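Endo-beta-1,4-glucanase (cellulase B) (Bacillus halodurans, PDB 4V2X) is a three-module family 5 glycoside hydrolase that probably cleaves beta-1,4-linked glucans, including xyloglucan and mixed-linkage beta-glucans, with its carbohydrate-binding module contributing to hydrolysis. Local coordinates at residues V110-R115 with Y122-Q127; T419-R422 with R427-P430; M462-F467 with D472-V477. All blocks are in the same frame, centred on the assembly; numbering follows the deposited sequence. Where two conformers were deposited one is given.

Interaction 1 (V110-R115 with Y122-Q127); sequences VTWENR and YPIDPQ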
loop_
_atom_site.group_PDB
_atom_site.type_symbol
_atom_site.label_atom_id
_atom_site.label_comp_id
_atom_site.label_asym_id
_atom_site.label_seq_id
_atom_site.Cartn_x
_atom_site.Cartn_y
_atom_site.Cartn_z
ATOM N N VAL A 110 16.576 -20.940 9.154
ATOM C CA VAL A 110 17.975 -20.598 9.405
ATOM C C VAL A 110 18.069 -19.165 9.886
ATOM O O VAL A 110 17.536 -18.248 9.253
ATOM C CB VAL A 110 18.855 -20.751 8.147
ATOM C CG1 VAL A 110 20.312 -20.469 8.490
ATOM C CG2 VAL A 110 18.696 -22.143 7.550
ATOM N N THR A 111 18.756 -18.978 11.003
ATOM C CA THR A 111 19.105 -17.652 11.470
ATOM C C THR A 111 20.540 -17.391 11.026
ATOM O O THR A 111 21.444 -18.137 11.377
ATOM C CB THR A 111 18.971 -17.555 12.987
ATOM O OG1 THR A 111 17.591 -17.723 13.343
ATOM C CG2 THR A 111 19.456 -16.210 13.485
ATOM N N TRP A 112 20.734 -16.337 10.239
ATOM C CA TRP A 112 22.041 -16.048 9.646
ATOM C C TRP A 112 22.887 -15.125 10.514
ATOM O O TRP A 112 24.102 -15.257 10.538
ATOM C CB TRP A 112 21.853 -15.509 8.229
ATOM C CG TRP A 112 21.091 -16.478 7.384
ATOM C CD1 TRP A 112 19.748 -16.473 7.145
ATOM C CD2 TRP A 112 21.613 -17.627 6.714
ATOM N NE1 TRP A 112 19.400 -17.540 6.355
ATOM C CE2 TRP A 112 20.529 -18.264 6.070
ATOM C CE3 TRP A 112 22.893 -18.190 6.603
ATOM C CZ2 TRP A 112 20.686 -19.423 5.318
ATOM C CZ3 TRP A 112 23.043 -19.333 5.855
ATOM C CH2 TRP A 112 21.946 -19.943 5.222
ATOM N N GLU A 113 22.241 -14.206 11.233
ATOM C CA GLU A 113 22.922 -13.421 12.261
ATOM C C GLU A 113 23.775 -14.346 13.142
ATOM O O GLU A 113 23.328 -15.431 13.520
ATOM C CB GLU A 113 21.899 -12.667 13.115
ATOM C CG GLU A 113 22.507 -11.634 14.055
ATOM C CD GLU A 113 22.732 -10.272 13.409
ATOM O OE1 GLU A 113 22.948 -10.179 12.190
ATOM O OE2 GLU A 113 22.691 -9.265 14.138
ATOM N N ASN A 114 24.999 -13.904 13.452
ATOM C CA ASN A 114 26.013 -14.682 14.210
ATOM C C ASN A 114 26.821 -15.654 13.348
ATOM O O ASN A 114 27.780 -16.245 13.840
ATOM C CB ASN A 114 25.435 -15.454 15.414
ATOM C CG ASN A 114 24.718 -14.560 16.410
ATOM O OD1 ASN A 114 23.593 -14.850 16.827
ATOM N ND2 ASN A 114 25.365 -13.471 16.799
ATOM N N ARG A 115 26.433 -15.837 12.087
ATOM C CA ARG A 115 27.194 -16.663 11.153
ATOM C C ARG A 115 27.511 -15.895 9.868
ATOM O O ARG A 115 27.667 -16.493 8.802
ATOM C CB ARG A 115 26.425 -17.950 10.833
ATOM C CG ARG A 115 26.127 -18.799 12.054
ATOM C CD ARG A 115 24.694 -18.648 12.534
ATOM N NE ARG A 115 24.468 -19.450 13.735
ATOM C CZ ARG A 115 23.304 -19.998 14.094
ATOM N NH1 ARG A 115 22.209 -19.860 13.351
ATOM N NH2 ARG A 115 23.244 -20.713 15.214
ATOM N N TYR A 122 28.559 -8.515 4.174
ATOM C CA TYR A 122 27.945 -9.499 5.072
ATOM C C TYR A 122 28.170 -10.950 4.629
ATOM O O TYR A 122 27.206 -11.716 4.470
ATOM C CB TYR A 122 26.450 -9.219 5.191
ATOM C CG TYR A 122 26.140 -7.889 5.817
ATOM C CD1 TYR A 122 26.203 -7.728 7.194
ATOM C CD2 TYR A 122 25.779 -6.792 5.040
ATOM C CE1 TYR A 122 25.915 -6.517 7.785
ATOM C CE2 TYR A 122 25.491 -5.567 5.624
ATOM C CZ TYR A 122 25.558 -5.439 6.996
ATOM O OH TYR A 122 25.262 -4.242 7.599
ATOM N N PRO A 123 29.442 -11.341 4.438
ATOM C CA PRO A 123 29.696 -12.673 3.896
ATOM C C PRO A 123 29.240 -13.785 4.834
ATOM O O PRO A 123 29.570 -13.775 6.021
ATOM C CB PRO A 123 31.224 -12.703 3.733
ATOM C CG PRO A 123 31.727 -11.712 4.724
ATOM C CD PRO A 123 30.694 -10.619 4.729
ATOM N N ILE A 124 28.488 -14.734 4.296
ATOM C CA ILE A 124 28.005 -15.848 5.097
ATOM C C ILE A 124 29.183 -16.775 5.378
ATOM O O ILE A 124 29.949 -17.095 4.463
ATOM C CB ILE A 124 26.866 -16.608 4.389
ATOM C CG1 ILE A 124 25.646 -15.695 4.238
ATOM C CG2 ILE A 124 26.499 -17.865 5.174
ATOM C CD1 ILE A 124 24.592 -16.219 3.288
ATOM N N ASP A 125 29.339 -17.174 6.641
ATOM C CA ASP A 125 30.346 -18.166 7.021
ATOM C C ASP A 125 30.182 -19.393 6.127
ATOM O O ASP A 125 29.144 -20.048 6.171
ATOM C CB ASP A 125 30.198 -18.570 8.496
ATOM C CG ASP A 125 31.127 -19.733 8.892
ATOM O OD1 ASP A 125 32.219 -19.872 8.311
ATOM O OD2 ASP A 125 30.759 -20.524 9.781
ATOM N N PRO A 126 31.208 -19.717 5.318
ATOM C CA PRO A 126 31.068 -20.860 4.400
ATOM C C PRO A 126 30.895 -22.210 5.094
ATOM O O PRO A 126 30.295 -23.127 4.529
ATOM C CB PRO A 126 32.380 -20.853 3.594
ATOM C CG PRO A 126 33.119 -19.638 3.974
ATOM C CD PRO A 126 32.493 -19.005 5.166
ATOM N N GLN A 127 31.429 -22.338 6.302
ATOM C CA GLN A 127 31.350 -23.589 7.044
ATOM C C GLN A 127 29.922 -23.820 7.510
ATOM O O GLN A 127 29.368 -24.912 7.384
ATOM C CB GLN A 127 32.307 -23.565 8.239
ATOM C CG GLN A 127 33.751 -23.902 7.887
ATOM C CD GLN A 127 34.438 -22.863 7.019
ATOM O OE1 GLN A 127 34.778 -21.775 7.481
ATOM N NE2 GLN A 127 34.667 -23.204 5.755
#
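Asp125 N donates to Arg115 O at 2.8 Å, nearly straight at 166°, and this bond closes the loop of the (beta/alpha)8 barrel that leads from strand 105-108 to helix 126-141. The donor stands somewhat out of the carbonyl plane, and Asp125 CB follows it in, resting 3.3 Å from Arg115 O. Beside this bond, the Trp112 indole meets Ile124: its outer six-membered ring, through CZ3, lies 3.8 Å from Ile124 CG2. The methyl reaches the ring at a slant. Ile124 turns this branch inward by setting CG2 anti to the backbone N, with CG1 beside that nitrogen (chi1 -65°).

A second shell fixes both partners. Val110 CG1 sits over the centre of one indole face, Leu179 packs on the tryptophan, and Trp112 NE1 is bonded to Asn149 O; Ile124 has Leu175 against its side chain and its N bonded to Gln178 OE1, and Leu129 touches both. The Arg115 carbonyl is presented by a type II turn from Trp112 to Arg115, whose closing bond runs from Arg115 N to Trp112 O. The same arginine sends its guanidinium back over the turn, where NH1 gives a 2.7 Å bond to Thr111 O, with that oxygen close to the guanidinium plane. Asp125 is also the N-cap of helix 126-141: its amide closes the loop while its carboxylate weakly caps the helix. With CG anti to the backbone N (chi1 173°), Asp125 OD1 accepts a weak 3.3 Å capping bond from Gln127 N.

Interaction 2 (T419-R422 with R427-P430); sequences TGLR and RLTP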
loop_
_atom_site.group_PDB
_atom_site.type_symbol
_atom_site.label_atom_id
_atom_site.label_comp_id
_atom_site.label_asym_id
_atom_site.label_seq_id
_atom_site.Cartn_x
_atom_site.Cartn_y
_atom_site.Cartn_z
ATOM N N THR A 419 -16.300 -49.849 15.986
ATOM C CA THR A 419 -16.168 -51.261 15.600
ATOM C C THR A 419 -15.918 -52.173 16.789
ATOM O O THR A 419 -16.168 -53.380 16.711
ATOM C CB THR A 419 -15.059 -51.468 14.557
ATOM O OG1 THR A 419 -13.828 -50.927 15.039
ATOM C CG2 THR A 419 -15.431 -50.775 13.257
ATOM N N GLY A 420 -15.428 -51.611 17.892
ATOM C CA GLY A 420 -15.152 -52.418 19.070
ATOM C C GLY A 420 -14.595 -51.607 20.217
ATOM O O GLY A 420 -14.295 -50.424 20.072
ATOM N N LEU A 421 -14.477 -52.269 21.361
ATOM C CA LEU A 421 -13.966 -51.671 22.575
ATOM C C LEU A 421 -13.036 -52.686 23.217
ATOM O O LEU A 421 -13.319 -53.890 23.196
ATOM C CB LEU A 421 -15.130 -51.341 23.515
ATOM C CG LEU A 421 -14.977 -50.155 24.451
ATOM C CD1 LEU A 421 -14.803 -48.870 23.658
ATOM C CD2 LEU A 421 -16.168 -50.053 25.390
ATOM N N ARG A 422 -11.912 -52.216 23.741
ATOM C CA ARG A 422 -10.988 -53.077 24.472
ATOM C C ARG A 422 -10.767 -52.515 25.865
ATOM O O ARG A 422 -10.766 -51.294 26.061
ATOM C CB ARG A 422 -9.656 -53.201 23.738
ATOM C CG ARG A 422 -9.751 -53.992 22.445
ATOM C CD ARG A 422 -8.412 -54.098 21.734
ATOM N NE ARG A 422 -8.561 -54.811 20.466
ATOM C CZ ARG A 422 -8.549 -56.135 20.324
ATOM N NH1 ARG A 422 -8.367 -56.936 21.369
ATOM N NH2 ARG A 422 -8.709 -56.660 19.118
ATOM N N ARG A 427 -10.601 -57.676 24.077
ATOM C CA ARG A 427 -11.814 -57.383 23.328
ATOM C C ARG A 427 -13.040 -57.550 24.222
ATOM O O ARG A 427 -13.206 -58.581 24.882
ATOM C CB ARG A 427 -11.927 -58.301 22.102
ATOM C CG ARG A 427 -13.174 -58.054 21.267
ATOM C CD ARG A 427 -13.415 -59.161 20.255
ATOM N NE ARG A 427 -14.720 -59.031 19.599
ATOM C CZ ARG A 427 -15.879 -59.498 20.072
ATOM N NH1 ARG A 427 -15.946 -60.147 21.235
ATOM N NH2 ARG A 427 -16.992 -59.309 19.370
ATOM N N LEU A 428 -13.887 -56.525 24.244
ATOM C CA LEU A 428 -15.132 -56.558 25.002
ATOM C C LEU A 428 -16.291 -57.008 24.126
ATOM O O LEU A 428 -16.266 -56.848 22.908
ATOM C CB LEU A 428 -15.433 -55.178 25.582
ATOM C CG LEU A 428 -14.394 -54.612 26.551
ATOM C CD1 LEU A 428 -14.775 -53.197 26.953
ATOM C CD2 LEU A 428 -14.247 -55.483 27.786
ATOM N N THR A 429 -17.316 -57.560 24.766
ATOM C CA THR A 429 -18.485 -58.066 24.073
ATOM C C THR A 429 -19.550 -56.985 23.979
ATOM O O THR A 429 -19.985 -56.466 25.003
ATOM C CB THR A 429 -19.074 -59.272 24.820
ATOM O OG1 THR A 429 -18.060 -60.270 24.981
ATOM C CG2 THR A 429 -20.260 -59.858 24.060
ATOM N N PRO A 430 -19.971 -56.636 22.751
ATOM C CA PRO A 430 -21.056 -55.665 22.583
ATOM C C PRO A 430 -22.305 -56.081 23.353
ATOM O O PRO A 430 -22.608 -57.275 23.425
ATOM C CB PRO A 430 -21.334 -55.691 21.075
ATOM C CG PRO A 430 -20.096 -56.226 20.451
ATOM C CD PRO A 430 -19.436 -57.109 21.459
HETATM O O HOH W 1 -15.618 -55.005 20.950
#
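Arg422 and Arg427 form an antiparallel, non-hydrogen-bonded pair with their CA atoms 4.5 Å apart, and beside it Leu428 N donates to Leu421 O over 2.9 Å at 164°, in a tight beta hairpin at the margin of the five-stranded sheet of the X2 module. The return bond of this same pair, from Leu421 N to Leu428 O, is replaced by a water bridge: the water accepts from Leu421 N at 3.0 Å and donates to Leu428 O at 2.8 Å. Upstream, Thr419 and Gly420 both face Glu466 in a classic beta bulge.

The two leucines seal the buried face. Leu428 CB and CG lie close against Leu421 O, while its CD1 methyl reaches on to Leu421 CD2 at 3.8 Å and meets CB and CG of the same side chain, the two chains slanting across each other. Tyr434 touches both, and Leu441 and Val443 extend the apolar surface around Leu421.

The arginines occupy the other face. Their side chains cross at about a right angle, with guanidinium planes 79° apart, and Arg422 NH1 comes 3.9 Å from Arg427 CB. Arg427, with CG anti to its own N (chi1 180°) and an extended chain, carries its charge away, leaving Arg422 NH2 and Arg427 NE 6.5 Å apart. Arg422 is held from elsewhere, by Glu466 and by Gly425 O in the turn. The like charges are thus kept separate, and the acidic partner of Arg422 would probably temper any repulsion, while leucine packing and a single direct backbone bond join the strands.

Interaction 3 (M462-F467 with D472-V477); sequences MVTAEF and DWHFRV. With CA (calcium ion), chain C.
Val463 and Phe475 exchange two backbone hydrogen bonds, and Ala465 and Trp473 two more, zipping up an antiparallel hairpin of the immunoglobulin-like module. Its Val463 and Phe475 face is the tight one. Phe475 lays its CD2 edge 3.4 Å from Val463 O, Val463 CG2 meets Val477 CG2, and Phe467 presents the edge of its ring to Trp473 CB. Trp473 CD1 lies over a face of the Phe475 ring, toward its rim, and Trp473 NE1 is bonded to Ser393 O.

The opposite face is looser and more polar. In the conformer described, Met462 runs out with CG anti to the backbone N (chi1 -169°) and an extended second torsion, bringing SD obliquely to His474 ND1 at 3.5 Å; Thr464 OG1 lies at the imidazole edge. Water dominates the Glu466 end: one molecule donates to both Glu466 OE2 and Asp472 OD2, which stand 4.6 Å apart. A second accepts from Phe467 N, donates to Asp472 OD1 at 2.6 Å and is itself a calcium ligand.

Phe467 O binds the calcium directly at 2.4 Å, whereas Asp472 reaches it through that water. The shared water, the nearby cation and Arg422 would probably ease the crowding of two carboxylates.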
loop_
_atom_site.group_PDB
_atom_site.type_symbol
_atom_site.label_atom_id
_atom_site.label_comp_id
_atom_site.label_asym_id
_atom_site.label_seq_id
_atom_site.Cartn_x
_atom_site.Cartn_y
_atom_site.Cartn_z
ATOM N N MET A 462 -6.935 -48.886 30.848
ATOM C CA MET A 462 -7.442 -48.160 29.690
ATOM C C MET A 462 -8.613 -48.876 29.039
ATOM O O MET A 462 -8.620 -50.100 28.960
ATOM C CB MET A 462 -6.324 -48.012 28.665
ATOM C CG MET A 462 -6.632 -47.057 27.527
ATOM S SD MET A 462 -5.198 -46.910 26.454
ATOM C CE MET A 462 -3.899 -46.832 27.685
ATOM N N VAL A 463 -9.594 -48.098 28.580
ATOM C CA VAL A 463 -10.649 -48.594 27.710
ATOM C C VAL A 463 -10.385 -47.929 26.360
ATOM O O VAL A 463 -10.337 -46.703 26.271
ATOM C CB VAL A 463 -12.053 -48.236 28.224
ATOM C CG1 VAL A 463 -13.099 -48.579 27.179
ATOM C CG2 VAL A 463 -12.334 -48.972 29.531
ATOM N N THR A 464 -10.176 -48.739 25.329
ATOM C CA THR A 464 -9.848 -48.226 24.005
ATOM C C THR A 464 -11.026 -48.409 23.067
ATOM O O THR A 464 -11.524 -49.524 22.904
ATOM C CB THR A 464 -8.608 -48.918 23.426
ATOM O OG1 THR A 464 -7.499 -48.669 24.295
ATOM C CG2 THR A 464 -8.288 -48.383 22.024
ATOM N N ALA A 465 -11.475 -47.304 22.479
ATOM C CA ALA A 465 -12.520 -47.331 21.462
ATOM C C ALA A 465 -11.894 -47.424 20.091
ATOM O O ALA A 465 -11.036 -46.607 19.732
ATOM C CB ALA A 465 -13.403 -46.090 21.553
ATOM N N GLU A 466 -12.354 -48.419 19.331
ATOM C CA GLU A 466 -11.860 -48.701 17.985
ATOM C C GLU A 466 -12.932 -48.314 16.979
ATOM O O GLU A 466 -14.120 -48.554 17.209
ATOM C CB GLU A 466 -11.529 -50.185 17.835
ATOM C CG GLU A 466 -10.425 -50.664 18.765
ATOM C CD GLU A 466 -10.224 -52.166 18.739
ATOM O OE1 GLU A 466 -11.183 -52.902 18.433
ATOM O OE2 GLU A 466 -9.100 -52.615 19.039
ATOM N N PHE A 467 -12.504 -47.700 15.878
ATOM C CA PHE A 467 -13.412 -47.212 14.850
ATOM C C PHE A 467 -13.019 -47.761 13.483
ATOM O O PHE A 467 -11.881 -48.207 13.275
ATOM C CB PHE A 467 -13.417 -45.679 14.848
ATOM C CG PHE A 467 -13.763 -45.088 16.184
ATOM C CD1 PHE A 467 -15.093 -44.903 16.551
ATOM C CD2 PHE A 467 -12.767 -44.751 17.086
ATOM C CE1 PHE A 467 -15.423 -44.384 17.790
ATOM C CE2 PHE A 467 -13.089 -44.227 18.328
ATOM C CZ PHE A 467 -14.419 -44.050 18.681
ATOM N N ASP A 472 -7.637 -44.878 17.082
ATOM C CA ASP A 472 -8.333 -45.335 18.281
ATOM C C ASP A 472 -8.391 -44.176 19.275
ATOM O O ASP A 472 -7.466 -43.359 19.312
ATOM C CB ASP A 472 -7.572 -46.480 18.951
ATOM C CG ASP A 472 -7.601 -47.775 18.158
ATOM O OD1 ASP A 472 -8.419 -47.937 17.227
ATOM O OD2 ASP A 472 -6.778 -48.654 18.487
ATOM N N TRP A 473 -9.449 -44.120 20.084
ATOM C CA TRP A 473 -9.539 -43.170 21.196
ATOM C C TRP A 473 -9.327 -43.916 22.513
ATOM O O TRP A 473 -9.938 -44.961 22.751
ATOM C CB TRP A 473 -10.892 -42.457 21.197
ATOM C CG TRP A 473 -11.000 -41.378 22.236
ATOM C CD1 TRP A 473 -11.582 -41.480 23.465
ATOM C CD2 TRP A 473 -10.501 -40.035 22.138
ATOM N NE1 TRP A 473 -11.476 -40.290 24.142
ATOM C CE2 TRP A 473 -10.826 -39.382 23.346
ATOM C CE3 TRP A 473 -9.815 -39.320 21.143
ATOM C CZ2 TRP A 473 -10.484 -38.051 23.592
ATOM C CZ3 TRP A 473 -9.477 -37.993 21.387
ATOM C CH2 TRP A 473 -9.815 -37.372 22.605
ATOM N N HIS A 474 -8.471 -43.373 23.371
ATOM C CA HIS A 474 -8.073 -44.061 24.598
ATOM C C HIS A 474 -8.614 -43.367 25.833
ATOM O O HIS A 474 -8.301 -42.208 26.064
ATOM C CB HIS A 474 -6.552 -44.101 24.682
ATOM C CG HIS A 474 -5.901 -44.591 23.433
ATOM N ND1 HIS A 474 -5.796 -45.929 23.129
ATOM C CD2 HIS A 474 -5.325 -43.924 22.408
ATOM C CE1 HIS A 474 -5.176 -46.066 21.971
ATOM N NE2 HIS A 474 -4.887 -44.865 21.509
ATOM N N PHE A 475 -9.437 -44.073 26.605
ATOM C CA PHE A 475 -9.925 -43.577 27.886
ATOM C C PHE A 475 -9.062 -44.115 29.014
ATOM O O PHE A 475 -9.047 -45.326 29.267
ATOM C CB PHE A 475 -11.364 -44.027 28.150
ATOM C CG PHE A 475 -12.366 -43.512 27.160
ATOM C CD1 PHE A 475 -12.884 -42.223 27.276
ATOM C CD2 PHE A 475 -12.835 -44.329 26.141
ATOM C CE1 PHE A 475 -13.815 -41.754 26.368
ATOM C CE2 PHE A 475 -13.769 -43.865 25.236
ATOM C CZ PHE A 475 -14.255 -42.573 25.349
ATOM N N ARG A 476 -8.369 -43.216 29.703
ATOM C CA ARG A 476 -7.585 -43.597 30.869
ATOM C C ARG A 476 -8.549 -43.763 32.033
ATOM O O ARG A 476 -9.332 -42.852 32.333
ATOM C CB ARG A 476 -6.535 -42.533 31.184
ATOM C CG ARG A 476 -5.522 -42.348 30.066
ATOM C CD ARG A 476 -4.650 -41.123 30.289
ATOM N NE ARG A 476 -3.721 -41.332 31.390
ATOM C CZ ARG A 476 -2.599 -42.035 31.288
ATOM N NH1 ARG A 476 -2.273 -42.588 30.132
ATOM N NH2 ARG A 476 -1.808 -42.188 32.342
ATOM N N VAL A 477 -8.524 -44.933 32.671
ATOM C CA VAL A 477 -9.411 -45.212 33.790
ATOM C C VAL A 477 -8.648 -44.902 35.074
ATOM O O VAL A 477 -7.653 -45.559 35.380
ATOM C CB VAL A 477 -9.914 -46.672 33.779
ATOM C CG1 VAL A 477 -10.766 -46.958 35.011
ATOM C CG2 VAL A 477 -10.693 -46.951 32.500
HETATM CA CA CA C . -9.659 -49.018 13.366
HETATM O O HOH W 2 -7.070 -51.058 19.886
HETATM O O HOH W 3 -9.655 -47.055 15.060
HETATM O O HOH W 4 -9.239 -47.128 12.036
HETATM O O HOH W 5 -7.122 -48.762 13.287
HETATM O O HOH W 6 -10.090 -49.743 11.152
HETATM O O HOH W 7 -11.129 -50.951 13.891
HETATM O O HOH W 8 -8.433 -51.343 13.105
#

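How the interactions relate
Interactions 2 and 3 belong to one sheet, their centres about 10 Å apart, and meet where strands 418-423 and 458-467 run side by side. A salt bridge of 2.7 Å from Arg422 NE to Glu466 OE2 joins them on one face; on the other, Leu421 CD1 packs 3.5 Å from Ala465 CA. The calcium bound by Phe467 lies about 9 Å from the side chain of Arg422, so interaction 2 is near that site without forming it. Interaction 1 stands apart, its centre about 58 Å from that of interaction 2 and about 49 Å from that of interaction 3, across the middle of the chain: it lies in the family 5 barrel, the other two in the X2 module.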